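Local coordinates for protein flavoredoxin (PDB 3BNK) that binds flavin mononucleotide as a flavoprotein of the flavoredoxin family and probably takes part in electron transport, at the interface of chains A and B. Sequence-based numbering; all coordinates share one arbitrary frame. Chains: chain A/B, Flavoredoxin.

Contact 1: the interface of chains A and B. Residues chain A 115, 117, 137, 140, 152, 157; chain B 7-8, 11, 14.
The ring of B:Tyr14 and the methyls of B:Val11 pack against an apolar surface of chain A. This patch belongs to a two-fold symmetric interface between flavin-reductase-like chains.

Three groups of chain A approach the B:Tyr14 ring from one side. The sulfur of A:Met157 lies 3.7 Å above the plane, near the CG rim, and its CE turns toward B:Tyr14 CB. CB of A:Pro152 lies over the hydroxyl end, 3.4 Å from B:Tyr14 CZ. The CD2 methyl of A:Leu115 comes in off the edge at CD1. With CG anti to the carbonyl carbon (chi1 -73°) the ring is carried toward A:Met157 and A:Pro152, and its second torsion turns its face to them. An alanine here would probably leave the sulfur of A:Met157 and the ring of A:Pro152 without their packing partner and open a gap beside them where the ring had been.

B:Val11 meets the leucines tip to tip. Its CG1 packs tightly on A:Leu117 CD2, at 3.5 Å, and also touches A:Ala140 CB. The other methyl, CG2, rests 3.8 Å from A:Leu115 CD2. A chi1 of 20° is far from staggered, which suggests some strain in this valine.

The polar contacts are made by backbone. B:Ile7 and A:Ala140 form an antiparallel beta bridge. B:Ile7 N donates to A:Ala140 O at 2.9 Å, in a nearly straight bond (169° at H). The side chain of B:Ile7 folds back over the same pair, with CD1 3.6 Å from A:Ala140 CB. A water completes the bridge, sitting 3.1 Å from A:Ala140 N and 2.6 Å from B:Ile7 O.

Contact 2: the interface of chains A and B. Residues chain A 40-43, 46; chain B 127-130.
A:Asn41 has CG anti to its backbone N (chi1 -166°), which carries its amide across to B:Thr129. B:Asn130 has CG anti to its carbonyl carbon (chi1 -58°), and this points OD1 at the backbone of A:Ala42. Here the loop residues 127-129 of one flavin-reductase-like chain, with the start of its strand 130-142, meet the end of strand 37-41 of the other.

A:Ala42 N donates to B:Asn130 OD1 at 2.9 Å. The donor lies above the carbonyl plane of that amide, 47° out of it. The same oxygen accepts a short bond of 2.5 Å from B:Thr129 OG1 within chain B. Two donors thus hold the amide of B:Asn130 in place. B:Thr129 OG1 also receives weak bonds from the backbone N of A:Ala42 and of A:Asn43.

A:Asn41 ND2 lies 2.8 Å from B:Thr129 N. Both atoms are donors, so the amide is perhaps modelled flipped. Turned over, its oxygen could accept from that backbone N-H. As modelled, however, A:Asn41 ND2 is also 3.1 Å from B:Thr129 OG1, to which it could donate. The structure alone does not settle the orientation. The flat amide also packs on B:Pro128, with A:Asn41 CG 3.7 Å from B:Pro128 CD.

At the apolar end, CG1 of A:Val40 lies over a face of the B:Phe127 ring, although it is modelled too close for its exact position to be trusted. A:Met46 approaches the same face near the rim, with its CE 3.9 Å from B:Phe127 CD2.

Contact 1: the interface of chains A and B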
# COMPACT_ATOMS: atom_id res chain seq x y z
N LEU A 115 -15.43 -1.66 4.82
CA LEU A 115 -14.68 -1.22 5.99
C LEU A 115 -14.44 0.27 5.83
O LEU A 115 -14.07 0.73 4.77
CB LEU A 115 -13.38 -2.03 6.11
CG LEU A 115 -12.21 -1.57 6.99
CD1 LEU A 115 -12.64 -1.44 8.48
CD2 LEU A 115 -11.04 -2.52 6.81
N LEU A 117 -12.59 3.68 7.57
CA LEU A 117 -11.62 4.20 8.54
C LEU A 117 -11.74 5.71 8.63
O LEU A 117 -11.51 6.41 7.65
CB LEU A 117 -10.19 3.76 8.19
CG LEU A 117 -9.99 2.28 7.81
CD1 LEU A 117 -8.56 2.01 7.45
CD2 LEU A 117 -10.45 1.32 8.92
N ILE A 137 -6.18 6.74 12.75
CA ILE A 137 -7.47 6.06 12.73
C ILE A 137 -8.12 6.16 14.11
O ILE A 137 -7.70 5.48 15.06
CB ILE A 137 -7.39 4.55 12.28
CG1 ILE A 137 -6.54 4.39 11.01
CG2 ILE A 137 -8.81 3.99 12.10
CD1 ILE A 137 -6.08 2.94 10.75
N ALA A 140 -13.18 3.00 13.45
CA ALA A 140 -13.21 2.03 12.35
C ALA A 140 -14.55 1.31 12.37
O ALA A 140 -15.02 0.91 13.45
CB ALA A 140 -12.05 1.04 12.45
N PRO A 152 -11.91 -7.94 10.63
CA PRO A 152 -12.17 -8.06 9.20
C PRO A 152 -11.58 -9.33 8.62
O PRO A 152 -10.47 -9.71 8.95
CB PRO A 152 -11.49 -6.82 8.61
CG PRO A 152 -11.53 -5.83 9.69
CD PRO A 152 -11.31 -6.63 10.95
N MET A 157 -14.83 -9.67 2.85
CA MET A 157 -14.73 -8.32 2.31
C MET A 157 -14.73 -8.31 0.78
O MET A 157 -15.41 -7.49 0.17
CB MET A 157 -13.46 -7.65 2.81
CG MET A 157 -13.52 -7.27 4.29
SD MET A 157 -12.00 -6.54 4.84
CE MET A 157 -11.93 -5.03 3.89
N ILE B 7 -15.20 -1.23 15.34
CA ILE B 7 -14.18 -2.25 15.61
C ILE B 7 -12.84 -1.63 16.05
O ILE B 7 -12.69 -0.41 16.06
CB ILE B 7 -13.99 -3.27 14.42
CG1 ILE B 7 -13.27 -2.63 13.21
CG2 ILE B 7 -15.32 -3.95 14.04
CD1 ILE B 7 -14.16 -1.92 12.27
N ASN B 8 -11.89 -2.49 16.42
CA ASN B 8 -10.54 -2.09 16.81
C ASN B 8 -9.93 -1.10 15.81
O ASN B 8 -9.86 -1.39 14.60
CB ASN B 8 -9.65 -3.33 16.95
CG ASN B 8 -8.28 -3.03 17.54
OD1 ASN B 8 -7.87 -1.88 17.66
ND2 ASN B 8 -7.54 -4.08 17.87
N VAL B 11 -6.38 -1.13 12.52
CA VAL B 11 -6.71 -1.91 11.34
C VAL B 11 -5.65 -1.72 10.26
O VAL B 11 -5.13 -0.61 10.05
CB VAL B 11 -8.18 -1.68 10.86
CG1 VAL B 11 -8.76 -0.38 11.41
CG2 VAL B 11 -8.31 -1.75 9.34
N TYR B 14 -6.29 -3.87 3.68
CA TYR B 14 -6.79 -5.15 3.12
C TYR B 14 -6.73 -5.20 1.59
O TYR B 14 -7.57 -4.61 0.92
CB TYR B 14 -8.22 -5.43 3.63
CG TYR B 14 -8.23 -5.85 5.08
CD1 TYR B 14 -8.15 -4.90 6.09
CD2 TYR B 14 -8.26 -7.20 5.44
CE1 TYR B 14 -8.11 -5.28 7.44
CE2 TYR B 14 -8.23 -7.59 6.78
CZ TYR B 14 -8.15 -6.62 7.78
OH TYR B 14 -8.11 -7.01 9.10
O HOH W 1 -13.39 2.09 16.37

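Contact 2: the interface of chains A and B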
# COMPACT_ATOMS: atom_id res chain seq x y z
N VAL A 40 1.53 3.70 8.64
CA VAL A 40 2.70 4.53 8.76
C VAL A 40 3.23 4.46 10.21
O VAL A 40 4.40 4.72 10.47
CB VAL A 40 2.32 5.97 8.32
CG1 VAL A 40 3.01 7.00 9.08
CG2 VAL A 40 2.50 6.15 6.81
N ASN A 41 2.36 4.07 11.13
CA ASN A 41 2.70 3.96 12.55
C ASN A 41 1.83 2.90 13.18
O ASN A 41 0.63 2.81 12.91
CB ASN A 41 2.52 5.31 13.26
CG ASN A 41 3.18 5.34 14.65
OD1 ASN A 41 2.50 5.42 15.67
ND2 ASN A 41 4.49 5.26 14.69
N ALA A 42 2.46 2.07 14.01
CA ALA A 42 1.78 0.98 14.71
C ALA A 42 0.86 1.47 15.84
O ALA A 42 -0.34 1.18 15.85
CB ALA A 42 2.81 0.00 15.25
N ASN A 43 1.42 2.21 16.78
CA ASN A 43 0.66 2.66 17.95
C ASN A 43 1.05 4.10 18.31
O ASN A 43 2.21 4.35 18.61
CB ASN A 43 0.89 1.69 19.13
CG ASN A 43 0.16 2.11 20.41
OD1 ASN A 43 -1.01 2.54 20.40
ND2 ASN A 43 0.86 1.98 21.53
N MET A 46 -1.84 4.88 12.68
CA MET A 46 -1.77 5.95 11.69
C MET A 46 -1.53 5.41 10.28
O MET A 46 -0.80 4.45 10.12
CB MET A 46 -0.66 6.94 12.05
CG MET A 46 -0.86 7.67 13.38
SD MET A 46 0.55 8.72 13.84
CE MET A 46 0.39 10.02 12.67
N PHE B 127 7.49 8.92 13.40
CA PHE B 127 6.25 8.81 14.15
C PHE B 127 6.58 8.03 15.42
O PHE B 127 7.71 7.55 15.54
CB PHE B 127 5.14 8.17 13.28
CG PHE B 127 4.91 8.90 11.99
CD1 PHE B 127 5.42 8.41 10.79
CD2 PHE B 127 4.25 10.13 11.98
CE1 PHE B 127 5.23 9.10 9.59
CE2 PHE B 127 4.06 10.83 10.78
CZ PHE B 127 4.54 10.32 9.59
N PRO B 128 5.63 7.95 16.38
CA PRO B 128 5.97 7.39 17.70
C PRO B 128 6.71 6.04 17.73
O PRO B 128 7.68 5.90 18.48
CB PRO B 128 4.60 7.25 18.38
CG PRO B 128 3.76 8.33 17.75
CD PRO B 128 4.23 8.42 16.32
N THR B 129 6.25 5.07 16.92
CA THR B 129 6.80 3.71 16.94
C THR B 129 7.52 3.27 15.64
O THR B 129 8.15 2.21 15.61
CB THR B 129 5.70 2.66 17.31
OG1 THR B 129 4.67 2.64 16.33
CG2 THR B 129 5.07 2.94 18.70
N ASN B 130 7.46 4.11 14.60
CA ASN B 130 7.96 3.77 13.27
C ASN B 130 8.63 4.94 12.57
O ASN B 130 8.29 6.10 12.82
CB ASN B 130 6.79 3.31 12.36
CG ASN B 130 6.04 2.12 12.91
OD1 ASN B 130 5.31 2.24 13.90
ND2 ASN B 130 6.20 0.96 12.27

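The centres of contact 1 and contact 2 are about 17 Å apart in one interface. Strand 130-142 serves both: chain A brings its far half to contact 1, and chain B brings its first residue to contact 2. Two-fold symmetry gives each contact a twin with the chains exchanged, so every copy uses this strand at both places. Contact 1 is mainly apolar with a beta bridge, while contact 2 adds side-chain amides and a hydroxyl. Together they would brace the two chains at separate points, which fits a dimer, although the structure alone does not show that it forms in solution.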